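Local coordinates for protein endoribonuclease ToxN (Pectobacterium atrosepticum, PDB 2XDB) that acts as the endoribonuclease toxin of a type III toxin-antitoxin system, cutting RNA within AAA(U/G) sequences and held in a triangular complex by repeats of the ToxI RNA, at residues G37-I42 against I84-M89; N59-K62 against S67-K70; S98-G103 against R112-Q117. All coordinates share one frame; numbering follows the deposited sequence.

Contacts 1 and 2 meet directly through the adjoining strands 80-91 and 69-73 of one antiparallel sheet, with centres about 15 Å apart. Ile84 N lies 2.9 Å from Phe69 O and Lys87 N 3.2 Å from Ser67 O, both probable hydrogen bonds, the second just before strand 69-73. Together they present one RNA-binding surface: residues 84-89 meet nucleotides U2 and U3 of chain B, while 59-62 and 67-70 meet nucleotides C4, A5 and U16 of chain B. Contact 3 joins the loop after strand 97-99, the other outermost strand, to helix 109-123. Its centre is about 18 Å from that of contact 1 and 22 Å from that of contact 2, and its nearest atom is about 13 Å from the RNA.

Contact 1 (G37-I42 against I84-M89); sequences GIVLEI and INLKFM. With nucleotides of chain B.
Val39 packs against Leu86 and Met89 in the core of the ToxN/AbiQ fold, between its antiparallel sheet and helix 125-140. They sit where the broken strands 35-42 and 80-91 are interrupted, Leu86 in a 3-10 turn. Strand 45-52 runs between those strands, and Val39 is tied to it through backbone bonding with Tyr47. The chain turns at Gly37 and again at Val39, whose two methyls part company. Val39 CG2 goes to Leu86 CD2 at 4.1 Å, and Val39 CG1 to the Met89 sulfur, SD, at 3.9 Å. Met89 has its CG between the backbone N and the carbonyl carbon (chi1 64°), and the extended chain beyond carries SD across to the valine. Ile128 and Ser132 of the helix also touch Val39.

Beyond this apolar core, residues 84-89 present their other side to RNA. Asn85 centres an inverse gamma turn, and its OD1 accepts a bond from Lys87 NZ at 3.1 Å, with the donor tilted 24° from the carbonyl plane. Lys87 NZ is also 3.0 Å from OP1 of U3 of chain B. Phe88 lies between two partners: Lys87 CG over one face, and on the other N3 of U2 of chain B, 3.3 Å above the ring plane over its centre.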
loop_
_atom_site.group_PDB
_atom_site.type_symbol
_atom_site.label_atom_id
_atom_site.label_comp_id
_atom_site.label_asym_id
_atom_site.label_seq_id
_atom_site.Cartn_x
_atom_site.Cartn_y
_atom_site.Cartn_z
ATOM N N GLY A 37 -3.271 5.415 -2.691
ATOM C CA GLY A 37 -4.277 6.314 -2.155
ATOM C C GLY A 37 -5.723 5.925 -2.035
ATOM O O GLY A 37 -6.586 6.456 -2.697
ATOM N N ILE A 38 -5.985 5.048 -1.099
ATOM C CA ILE A 38 -7.327 4.609 -0.765
ATOM C C ILE A 38 -7.817 3.556 -1.696
ATOM O O ILE A 38 -8.549 3.767 -2.661
ATOM C CB ILE A 38 -8.326 5.670 -0.532
ATOM C CG1 ILE A 38 -7.792 6.633 0.519
ATOM C CG2 ILE A 38 -9.519 5.011 0.121
ATOM C CD1 ILE A 38 -8.885 7.130 1.419
ATOM N N VAL A 39 -7.387 2.383 -1.304
ATOM C CA VAL A 39 -7.384 1.218 -2.087
ATOM C C VAL A 39 -8.695 0.515 -1.738
ATOM O O VAL A 39 -9.272 -0.191 -2.564
ATOM C CB VAL A 39 -6.122 0.480 -1.651
ATOM C CG1 VAL A 39 -6.420 -0.625 -0.633
ATOM C CG2 VAL A 39 -5.320 0.030 -2.846
ATOM N N LEU A 40 -9.182 0.765 -0.522
ATOM C CA LEU A 40 -10.459 0.245 -0.034
ATOM C C LEU A 40 -11.038 1.187 1.004
ATOM O O LEU A 40 -10.337 1.641 1.914
ATOM C CB LEU A 40 -10.272 -1.112 0.649
ATOM C CG LEU A 40 -11.381 -2.157 0.592
ATOM C CD1 LEU A 40 -11.280 -3.102 1.768
ATOM C CD2 LEU A 40 -12.708 -1.495 0.594
ATOM N N GLU A 41 -12.328 1.465 0.878
ATOM C CA GLU A 41 -13.035 2.205 1.897
ATOM C C GLU A 41 -14.303 1.449 2.240
ATOM O O GLU A 41 -15.194 1.330 1.414
ATOM C CB GLU A 41 -13.371 3.601 1.406
ATOM C CG GLU A 41 -14.070 4.440 2.453
ATOM C CD GLU A 41 -14.087 5.915 2.103
ATOM O OE1 GLU A 41 -13.603 6.274 0.999
ATOM O OE2 GLU A 41 -14.586 6.708 2.936
ATOM N N ILE A 42 -14.376 0.918 3.454
ATOM C CA ILE A 42 -15.486 0.047 3.830
ATOM C C ILE A 42 -15.683 0.046 5.335
ATOM O O ILE A 42 -14.713 0.150 6.104
ATOM C CB ILE A 42 -15.260 -1.406 3.346
ATOM C CG1 ILE A 42 -16.488 -2.263 3.622
ATOM C CG2 ILE A 42 -14.034 -2.030 4.017
ATOM C CD1 ILE A 42 -16.484 -3.569 2.849
ATOM N N ILE A 84 2.250 -3.280 -5.562
ATOM C CA ILE A 84 1.485 -2.821 -4.416
ATOM C C ILE A 84 1.278 -4.026 -3.512
ATOM O O ILE A 84 0.720 -5.033 -3.939
ATOM C CB ILE A 84 0.117 -2.302 -4.844
ATOM C CG1 ILE A 84 0.250 -1.158 -5.840
ATOM C CG2 ILE A 84 -0.674 -1.842 -3.644
ATOM C CD1 ILE A 84 -1.104 -0.661 -6.361
ATOM N N ASN A 85 1.742 -3.948 -2.270
ATOM C CA ASN A 85 1.621 -5.089 -1.373
ATOM C C ASN A 85 0.302 -5.077 -0.601
ATOM O O ASN A 85 0.256 -4.757 0.590
ATOM C CB ASN A 85 2.807 -5.153 -0.431
ATOM C CG ASN A 85 3.488 -6.499 -0.452
ATOM O OD1 ASN A 85 2.860 -7.525 -0.712
ATOM N ND2 ASN A 85 4.784 -6.504 -0.179
ATOM N N LEU A 86 -0.775 -5.418 -1.298
ATOM C CA LEU A 86 -2.101 -5.388 -0.714
ATOM C C LEU A 86 -2.219 -6.135 0.627
ATOM O O LEU A 86 -2.971 -5.716 1.505
ATOM C CB LEU A 86 -3.123 -5.933 -1.716
ATOM C CG LEU A 86 -3.231 -5.109 -2.990
ATOM C CD1 LEU A 86 -4.126 -5.805 -3.976
ATOM C CD2 LEU A 86 -3.739 -3.699 -2.685
ATOM N N LYS A 87 -1.496 -7.238 0.788
ATOM C CA LYS A 87 -1.677 -8.052 1.989
ATOM C C LYS A 87 -1.183 -7.367 3.249
ATOM O O LYS A 87 -1.448 -7.825 4.353
ATOM C CB LYS A 87 -1.043 -9.437 1.840
ATOM C CG LYS A 87 0.415 -9.469 1.506
ATOM C CD LYS A 87 0.859 -10.928 1.448
ATOM C CE LYS A 87 2.365 -11.093 1.455
ATOM N NZ LYS A 87 2.956 -10.438 0.255
ATOM N N PHE A 88 -0.474 -6.258 3.083
ATOM C CA PHE A 88 -0.073 -5.456 4.232
ATOM C C PHE A 88 -0.659 -4.060 4.215
ATOM O O PHE A 88 -0.066 -3.149 4.765
ATOM C CB PHE A 88 1.439 -5.356 4.320
ATOM C CG PHE A 88 2.112 -6.675 4.337
ATOM C CD1 PHE A 88 3.137 -6.958 3.453
ATOM C CD2 PHE A 88 1.706 -7.653 5.224
ATOM C CE1 PHE A 88 3.754 -8.189 3.465
ATOM C CE2 PHE A 88 2.325 -8.890 5.239
ATOM C CZ PHE A 88 3.344 -9.158 4.354
ATOM N N MET A 89 -1.810 -3.886 3.579
ATOM C CA MET A 89 -2.526 -2.620 3.658
ATOM C C MET A 89 -3.021 -2.406 5.088
ATOM O O MET A 89 -3.170 -3.370 5.846
ATOM C CB MET A 89 -3.709 -2.618 2.703
ATOM C CG MET A 89 -4.765 -3.643 3.048
ATOM S SD MET A 89 -6.097 -3.618 1.845
ATOM C CE MET A 89 -7.182 -4.854 2.554
ATOM P P U B 2 9.727 -8.588 1.182
ATOM O OP1 U B 2 10.276 -9.628 0.293
ATOM O OP2 U B 2 8.854 -7.528 0.620
ATOM O "O5'" U B 2 9.003 -9.311 2.387
ATOM C "C5'" U B 2 9.605 -10.379 3.098
ATOM C "C4'" U B 2 8.716 -10.818 4.231
ATOM O "O4'" U B 2 8.624 -9.774 5.237
ATOM C "C3'" U B 2 7.275 -11.092 3.847
ATOM O "O3'" U B 2 7.115 -12.379 3.294
ATOM C "C2'" U B 2 6.547 -10.916 5.163
ATOM O "O2'" U B 2 6.753 -12.065 5.962
ATOM C "C1'" U B 2 7.325 -9.763 5.793
ATOM N N1 U B 2 6.744 -8.419 5.569
ATOM C C2 U B 2 5.741 -7.988 6.404
ATOM O O2 U B 2 5.303 -8.679 7.296
ATOM N N3 U B 2 5.259 -6.732 6.152
ATOM C C4 U B 2 5.682 -5.863 5.169
ATOM O O4 U B 2 5.164 -4.750 5.061
ATOM C C5 U B 2 6.730 -6.378 4.350
ATOM C C6 U B 2 7.212 -7.602 4.575
ATOM P P U B 3 5.765 -12.774 2.548
ATOM O OP1 U B 3 5.247 -11.530 1.929
ATOM O OP2 U B 3 4.927 -13.494 3.535
ATOM O "O5'" U B 3 6.332 -13.725 1.417
ATOM C "C5'" U B 3 6.946 -13.119 0.290
ATOM C "C4'" U B 3 8.134 -13.907 -0.192
ATOM O "O4'" U B 3 9.266 -13.701 0.688
ATOM C "C3'" U B 3 7.957 -15.409 -0.215
ATOM O "O3'" U B 3 7.234 -15.834 -1.352
ATOM C "C2'" U B 3 9.396 -15.902 -0.183
ATOM O "O2'" U B 3 9.990 -15.769 -1.463
ATOM C "C1'" U B 3 10.049 -14.875 0.738
ATOM N N1 U B 3 10.137 -15.318 2.140
ATOM C C2 U B 3 11.025 -14.641 2.950
ATOM O O2 U B 3 11.716 -13.715 2.555
ATOM N N3 U B 3 11.077 -15.081 4.244
ATOM C C4 U B 3 10.347 -16.110 4.795
ATOM O O4 U B 3 10.515 -16.381 5.983
ATOM C C5 U B 3 9.449 -16.766 3.890
ATOM C C6 U B 3 9.377 -16.357 2.622
#

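Contact 2 (N59-K62 against S67-K70); sequences NNVK and SCFK. With nucleotides of chain B.
Val61 is the firmly packed side chain here, buried between the Cys68 sulfur and the aliphatic part of Lys70. Val61 CG2 sits against the lysine chain, 3.5 Å from Lys70 CD, the two side chains crossing at a slant. The other branch, Val61 CG1, reaches Cys68 SG at 4.2 Å and also comes near the ribose of C4 of chain B. The cysteine in turn packs on Leu83, Asn85 and Lys87 of strand 80-91, which ties the loop to the sheet.

Toward solvent the contact thins out. Lys70 is extended beyond CG, which takes its amine past the valine to the exposed Asn59, where Lys70 NZ is 3.8 Å from Asn59 CA.

The remaining side belongs to RNA. Asn60 CB lies 3.4 Å from C2 of the C4 base. Lys62 bends at chi2 (-89°), and its NZ gives a 2.9 Å hydrogen bond to O2 of that base while also forming a salt bridge with a phosphate of the bound RNA. Ser67 OG makes a weak 3.4 Å bond to OP2 of A5 of chain B. A loop packed through Val61 against strand 69-73 and its approach thus forms part of the ToxI-binding site of this toxin, contacting one base and the phosphate backbone.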
loop_
_atom_site.group_PDB
_atom_site.type_symbol
_atom_site.label_atom_id
_atom_site.label_comp_id
_atom_site.label_asym_id
_atom_site.label_seq_id
_atom_site.Cartn_x
_atom_site.Cartn_y
_atom_site.Cartn_z
ATOM N N ASN A 59 8.657 -12.482 -9.451
ATOM C CA ASN A 59 8.480 -13.157 -10.725
ATOM C C ASN A 59 7.391 -14.225 -10.683
ATOM O O ASN A 59 6.837 -14.591 -11.716
ATOM C CB ASN A 59 9.801 -13.756 -11.197
ATOM C CG ASN A 59 10.817 -12.693 -11.566
ATOM O OD1 ASN A 59 10.471 -11.525 -11.759
ATOM N ND2 ASN A 59 12.081 -13.094 -11.671
ATOM N N ASN A 60 7.071 -14.703 -9.484
ATOM C CA ASN A 60 6.086 -15.774 -9.321
ATOM C C ASN A 60 4.682 -15.341 -8.890
ATOM O O ASN A 60 3.876 -16.176 -8.485
ATOM C CB ASN A 60 6.603 -16.818 -8.336
ATOM C CG ASN A 60 7.855 -17.494 -8.819
ATOM O OD1 ASN A 60 8.714 -17.873 -8.023
ATOM N ND2 ASN A 60 7.974 -17.648 -10.133
ATOM N N VAL A 61 4.379 -14.053 -8.963
ATOM C CA VAL A 61 3.035 -13.624 -8.621
ATOM C C VAL A 61 2.234 -13.448 -9.900
ATOM O O VAL A 61 2.656 -12.721 -10.813
ATOM C CB VAL A 61 3.015 -12.333 -7.763
ATOM C CG1 VAL A 61 3.872 -12.517 -6.505
ATOM C CG2 VAL A 61 3.476 -11.132 -8.577
ATOM N N LYS A 62 1.091 -14.132 -9.964
ATOM C CA LYS A 62 0.280 -14.160 -11.175
ATOM C C LYS A 62 -0.719 -13.018 -11.146
ATOM O O LYS A 62 -1.134 -12.592 -10.074
ATOM C CB LYS A 62 -0.471 -15.484 -11.292
ATOM C CG LYS A 62 0.014 -16.579 -10.359
ATOM C CD LYS A 62 1.121 -17.385 -11.006
ATOM C CE LYS A 62 1.576 -18.526 -10.114
ATOM N NZ LYS A 62 2.879 -19.079 -10.578
ATOM N N SER A 67 -2.821 -10.963 -3.165
ATOM C CA SER A 67 -1.848 -10.398 -2.238
ATOM C C SER A 67 -1.088 -9.210 -2.821
ATOM O O SER A 67 -0.703 -8.282 -2.115
ATOM C CB SER A 67 -0.840 -11.471 -1.850
ATOM O OG SER A 67 -1.509 -12.685 -1.581
ATOM N N CYS A 68 -0.876 -9.256 -4.124
ATOM C CA CYS A 68 0.031 -8.345 -4.792
ATOM C C CYS A 68 -0.608 -7.871 -6.074
ATOM O O CYS A 68 -1.230 -8.646 -6.787
ATOM C CB CYS A 68 1.334 -9.084 -5.149
ATOM S SG CYS A 68 2.122 -9.890 -3.742
ATOM N N PHE A 69 -0.446 -6.599 -6.381
ATOM C CA PHE A 69 -0.750 -6.137 -7.712
ATOM C C PHE A 69 0.543 -5.618 -8.334
ATOM O O PHE A 69 1.089 -4.607 -7.882
ATOM C CB PHE A 69 -1.826 -5.054 -7.666
ATOM C CG PHE A 69 -2.198 -4.521 -9.013
ATOM C CD1 PHE A 69 -3.056 -5.226 -9.836
ATOM C CD2 PHE A 69 -1.683 -3.320 -9.463
ATOM C CE1 PHE A 69 -3.395 -4.739 -11.086
ATOM C CE2 PHE A 69 -2.027 -2.821 -10.708
ATOM C CZ PHE A 69 -2.882 -3.532 -11.522
ATOM N N LYS A 70 1.049 -6.321 -9.345
ATOM C CA LYS A 70 2.287 -5.910 -10.008
ATOM C C LYS A 70 2.136 -4.606 -10.808
ATOM O O LYS A 70 1.129 -4.379 -11.468
ATOM C CB LYS A 70 2.781 -7.021 -10.928
ATOM C CG LYS A 70 3.773 -8.000 -10.316
ATOM C CD LYS A 70 4.173 -9.057 -11.344
ATOM C CE LYS A 70 5.586 -9.587 -11.126
ATOM N NZ LYS A 70 5.938 -10.670 -12.102
ATOM P P C B 4 6.088 -16.945 -1.216
ATOM O OP1 C B 4 5.781 -17.081 0.229
ATOM O OP2 C B 4 6.539 -18.138 -1.972
ATOM O "O5'" C B 4 4.887 -16.237 -1.975
ATOM C "C5'" C B 4 5.063 -15.557 -3.214
ATOM C "C4'" C B 4 3.904 -15.831 -4.138
ATOM O "O4'" C B 4 4.392 -16.568 -5.292
ATOM C "C3'" C B 4 2.789 -16.685 -3.531
ATOM O "O3'" C B 4 1.548 -16.354 -4.158
ATOM C "C2'" C B 4 3.196 -18.090 -3.957
ATOM O "O2'" C B 4 2.139 -19.031 -3.957
ATOM C "C1'" C B 4 3.748 -17.823 -5.359
ATOM N N1 C B 4 4.768 -18.797 -5.803
ATOM C C2 C B 4 4.647 -19.346 -7.080
ATOM O O2 C B 4 3.696 -18.996 -7.791
ATOM N N3 C B 4 5.567 -20.239 -7.507
ATOM C C4 C B 4 6.578 -20.585 -6.709
ATOM N N4 C B 4 7.459 -21.469 -7.177
ATOM C C5 C B 4 6.731 -20.041 -5.400
ATOM C C6 C B 4 5.810 -19.157 -4.993
ATOM P P U B 16 -0.453 -14.889 -15.470
ATOM O OP1 U B 16 -0.049 -13.663 -14.747
ATOM O OP2 U B 16 -0.781 -16.085 -14.656
ATOM O "O5'" U B 16 -1.588 -14.565 -16.530
ATOM C "C5'" U B 16 -1.371 -13.693 -17.628
ATOM C "C4'" U B 16 -2.521 -13.761 -18.600
ATOM O "O4'" U B 16 -2.528 -15.071 -19.212
ATOM C "C3'" U B 16 -3.918 -13.633 -18.003
ATOM O "O3'" U B 16 -4.327 -12.295 -17.793
ATOM C "C2'" U B 16 -4.772 -14.347 -19.032
ATOM O "O2'" U B 16 -4.922 -13.524 -20.173
ATOM C "C1'" U B 16 -3.856 -15.499 -19.420
ATOM N N1 U B 16 -4.108 -16.698 -18.598
ATOM C C2 U B 16 -5.164 -17.496 -18.974
ATOM O O2 U B 16 -5.849 -17.215 -19.934
ATOM N N3 U B 16 -5.377 -18.609 -18.192
ATOM C C4 U B 16 -4.639 -18.997 -17.088
ATOM O O4 U B 16 -4.933 -20.027 -16.474
ATOM C C5 U B 16 -3.559 -18.112 -16.766
ATOM C C6 U B 16 -3.334 -17.019 -17.509
ATOM P P A B 5 0.424 -15.422 -3.486
ATOM O OP1 A B 5 0.076 -14.431 -4.534
ATOM O OP2 A B 5 0.922 -14.951 -2.173
ATOM O "O5'" A B 5 -0.797 -16.419 -3.288
ATOM C "C5'" A B 5 -0.710 -17.645 -2.582
ATOM C "C4'" A B 5 -1.954 -17.876 -1.758
ATOM O "O4'" A B 5 -2.718 -16.645 -1.655
ATOM C "C3'" A B 5 -2.950 -18.883 -2.303
ATOM O "O3'" A B 5 -2.598 -20.211 -1.980
ATOM C "C2'" A B 5 -4.246 -18.451 -1.640
ATOM O "O2'" A B 5 -4.247 -18.864 -0.279
ATOM C "C1'" A B 5 -4.097 -16.930 -1.669
ATOM N N9 A B 5 -4.674 -16.306 -2.879
ATOM C C8 A B 5 -4.025 -15.477 -3.764
ATOM N N7 A B 5 -4.775 -15.039 -4.747
ATOM C C5 A B 5 -6.012 -15.609 -4.485
ATOM C C6 A B 5 -7.235 -15.527 -5.164
ATOM N N6 A B 5 -7.415 -14.813 -6.286
ATOM N N1 A B 5 -8.276 -16.210 -4.636
ATOM C C2 A B 5 -8.091 -16.916 -3.516
ATOM N N3 A B 5 -6.991 -17.071 -2.789
ATOM C C4 A B 5 -5.972 -16.384 -3.335
#

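Contact 3 (S98-G103 against R112-Q117); sequences SLLDLG and RMLYKQ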
loop_
_atom_site.group_PDB
_atom_site.type_symbol
_atom_site.label_atom_id
_atom_site.label_comp_id
_atom_site.label_asym_id
_atom_site.label_seq_id
_atom_site.Cartn_x
_atom_site.Cartn_y
_atom_site.Cartn_z
ATOM N N SER A 98 -0.276 11.577 4.900
ATOM C CA SER A 98 0.103 12.789 4.194
ATOM C C SER A 98 0.428 12.567 2.720
ATOM O O SER A 98 1.319 11.783 2.390
ATOM C CB SER A 98 1.288 13.429 4.905
ATOM O OG SER A 98 1.642 14.640 4.280
ATOM N N LEU A 99 -0.301 13.253 1.839
ATOM C CA LEU A 99 -0.070 13.140 0.402
ATOM C C LEU A 99 1.341 13.589 0.040
ATOM O O LEU A 99 1.837 14.559 0.598
ATOM C CB LEU A 99 -1.060 14.018 -0.363
ATOM C CG LEU A 99 -2.511 13.570 -0.539
ATOM C CD1 LEU A 99 -3.367 14.726 -1.020
ATOM C CD2 LEU A 99 -2.610 12.419 -1.523
ATOM N N LEU A 100 1.995 12.901 -0.891
ATOM C CA LEU A 100 3.219 13.462 -1.456
ATOM C C LEU A 100 2.816 14.751 -2.172
ATOM O O LEU A 100 1.768 14.807 -2.816
ATOM C CB LEU A 100 3.886 12.501 -2.452
ATOM C CG LEU A 100 4.284 11.080 -2.031
ATOM C CD1 LEU A 100 5.333 10.523 -2.965
ATOM C CD2 LEU A 100 4.817 11.063 -0.630
ATOM N N ASP A 101 3.626 15.793 -2.047
ATOM C CA ASP A 101 3.366 17.031 -2.767
ATOM C C ASP A 101 4.162 17.042 -4.065
ATOM O O ASP A 101 5.220 17.683 -4.143
ATOM C CB ASP A 101 3.755 18.236 -1.912
ATOM C CG ASP A 101 3.336 19.559 -2.534
ATOM O OD1 ASP A 101 3.487 20.593 -1.852
ATOM O OD2 ASP A 101 2.847 19.571 -3.690
ATOM N N LEU A 102 3.662 16.334 -5.079
ATOM C CA LEU A 102 4.426 16.142 -6.312
ATOM C C LEU A 102 4.689 17.468 -7.013
ATOM O O LEU A 102 5.723 17.649 -7.657
ATOM C CB LEU A 102 3.727 15.171 -7.263
ATOM C CG LEU A 102 3.490 13.732 -6.808
ATOM C CD1 LEU A 102 2.717 12.978 -7.869
ATOM C CD2 LEU A 102 4.795 13.027 -6.534
ATOM N N GLY A 103 3.752 18.397 -6.880
ATOM C CA GLY A 103 3.912 19.711 -7.476
ATOM C C GLY A 103 5.141 20.479 -6.994
ATOM O O GLY A 103 5.747 21.223 -7.760
ATOM N N ARG A 112 9.833 10.874 -11.860
ATOM C CA ARG A 112 9.447 10.280 -13.141
ATOM C C ARG A 112 8.841 8.894 -12.950
ATOM O O ARG A 112 7.846 8.543 -13.591
ATOM C CB ARG A 112 10.628 10.196 -14.114
ATOM C CG ARG A 112 11.174 11.533 -14.568
ATOM C CD ARG A 112 12.310 11.350 -15.573
ATOM N NE ARG A 112 13.379 12.323 -15.345
ATOM C CZ ARG A 112 14.536 12.042 -14.751
ATOM N NH1 ARG A 112 15.452 12.990 -14.577
ATOM N NH2 ARG A 112 14.785 10.804 -14.342
ATOM N N MET A 113 9.450 8.111 -12.071
ATOM C CA MET A 113 8.986 6.759 -11.799
ATOM C C MET A 113 7.594 6.823 -11.193
ATOM O O MET A 113 6.690 6.105 -11.621
ATOM C CB MET A 113 9.945 6.034 -10.837
ATOM C CG MET A 113 9.842 4.526 -10.893
ATOM S SD MET A 113 10.582 3.694 -9.486
ATOM C CE MET A 113 9.620 4.408 -8.158
ATOM N N LEU A 114 7.423 7.688 -10.196
ATOM C CA LEU A 114 6.111 7.893 -9.595
ATOM C C LEU A 114 5.047 8.121 -10.677
ATOM O O LEU A 114 3.931 7.607 -10.597
ATOM C CB LEU A 114 6.146 9.063 -8.615
ATOM C CG LEU A 114 6.957 8.804 -7.347
ATOM C CD1 LEU A 114 6.949 10.015 -6.439
ATOM C CD2 LEU A 114 6.386 7.596 -6.627
ATOM N N TYR A 115 5.408 8.869 -11.708
ATOM C CA TYR A 115 4.440 9.198 -12.734
ATOM C C TYR A 115 4.203 8.077 -13.709
ATOM O O TYR A 115 3.148 8.009 -14.333
ATOM C CB TYR A 115 4.834 10.463 -13.471
ATOM C CG TYR A 115 4.374 11.694 -12.756
ATOM C CD1 TYR A 115 3.061 11.809 -12.311
ATOM C CD2 TYR A 115 5.243 12.738 -12.514
ATOM C CE1 TYR A 115 2.638 12.940 -11.650
ATOM C CE2 TYR A 115 4.827 13.874 -11.864
ATOM C CZ TYR A 115 3.533 13.969 -11.430
ATOM O OH TYR A 115 3.144 15.103 -10.776
ATOM N N LYS A 116 5.176 7.192 -13.861
ATOM C CA LYS A 116 4.927 6.019 -14.681
ATOM C C LYS A 116 4.044 5.074 -13.877
ATOM O O LYS A 116 3.164 4.410 -14.413
ATOM C CB LYS A 116 6.235 5.356 -15.092
ATOM C CG LYS A 116 7.004 6.131 -16.159
ATOM C CD LYS A 116 6.319 6.011 -17.508
ATOM C CE LYS A 116 7.088 6.724 -18.597
ATOM N NZ LYS A 116 6.302 6.759 -19.866
ATOM N N GLN A 117 4.262 5.047 -12.571
ATOM C CA GLN A 117 3.448 4.229 -11.701
ATOM C C GLN A 117 2.000 4.726 -11.645
ATOM O O GLN A 117 1.052 3.927 -11.756
ATOM C CB GLN A 117 4.066 4.173 -10.308
ATOM C CG GLN A 117 5.256 3.246 -10.209
ATOM C CD GLN A 117 5.915 3.304 -8.840
ATOM O OE1 GLN A 117 6.015 4.373 -8.239
ATOM N NE2 GLN A 117 6.372 2.153 -8.342
#
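Leu102 enters the angle between Leu114 and Tyr115, two successive residues of helix 109-123, and uses a different branch for each. Leu102 CD2 meets Leu114 CD1 at 3.7 Å, the side chains crossing at a slant. Leu102 CD1 goes to the tyrosine, 3.8 Å from Tyr115 CE1, approaching the ring obliquely. With CG anti to its carbonyl carbon (chi1 -62°), Leu102 directs both branches at the helix.

Leu114 is the buried partner. One methyl serves two leucines: besides meeting Leu102, Leu114 CD1 takes Leu100 CD1 at 3.9 Å, and there the side chains cross at about a right angle. Leu100 also packs on Phe3 and Thr5 of strand 3-6, and Leu114 on Phe3, so this small apolar cluster connects the helix to strand 3-6, next to the sheet's edge strand, and to the loop following strand 97-99.

Tyr115 is more exposed and closes the outer side. It comes from the direction opposite to Leu102, and Tyr115 OH ends 3.6 Å from Leu102 CB, against carbon. The side chain is about 8 Å from a bound cobalt ion. Lys111 NZ bonds to Leu102 O, and Gln117 NE2 ties the helix to the sheet through Leu81 O.

Leu100, Leu102, Leu114 and Tyr115 all touch a crystal neighbour too, so the lattice may influence their exact positions. Between the two segments the contact is made of methyls, a methylene and the tyrosine ring with its hydroxyl, which meets carbon; it rests on van der Waals and hydrophobic packing round the buried Leu114, without directional polar bonds.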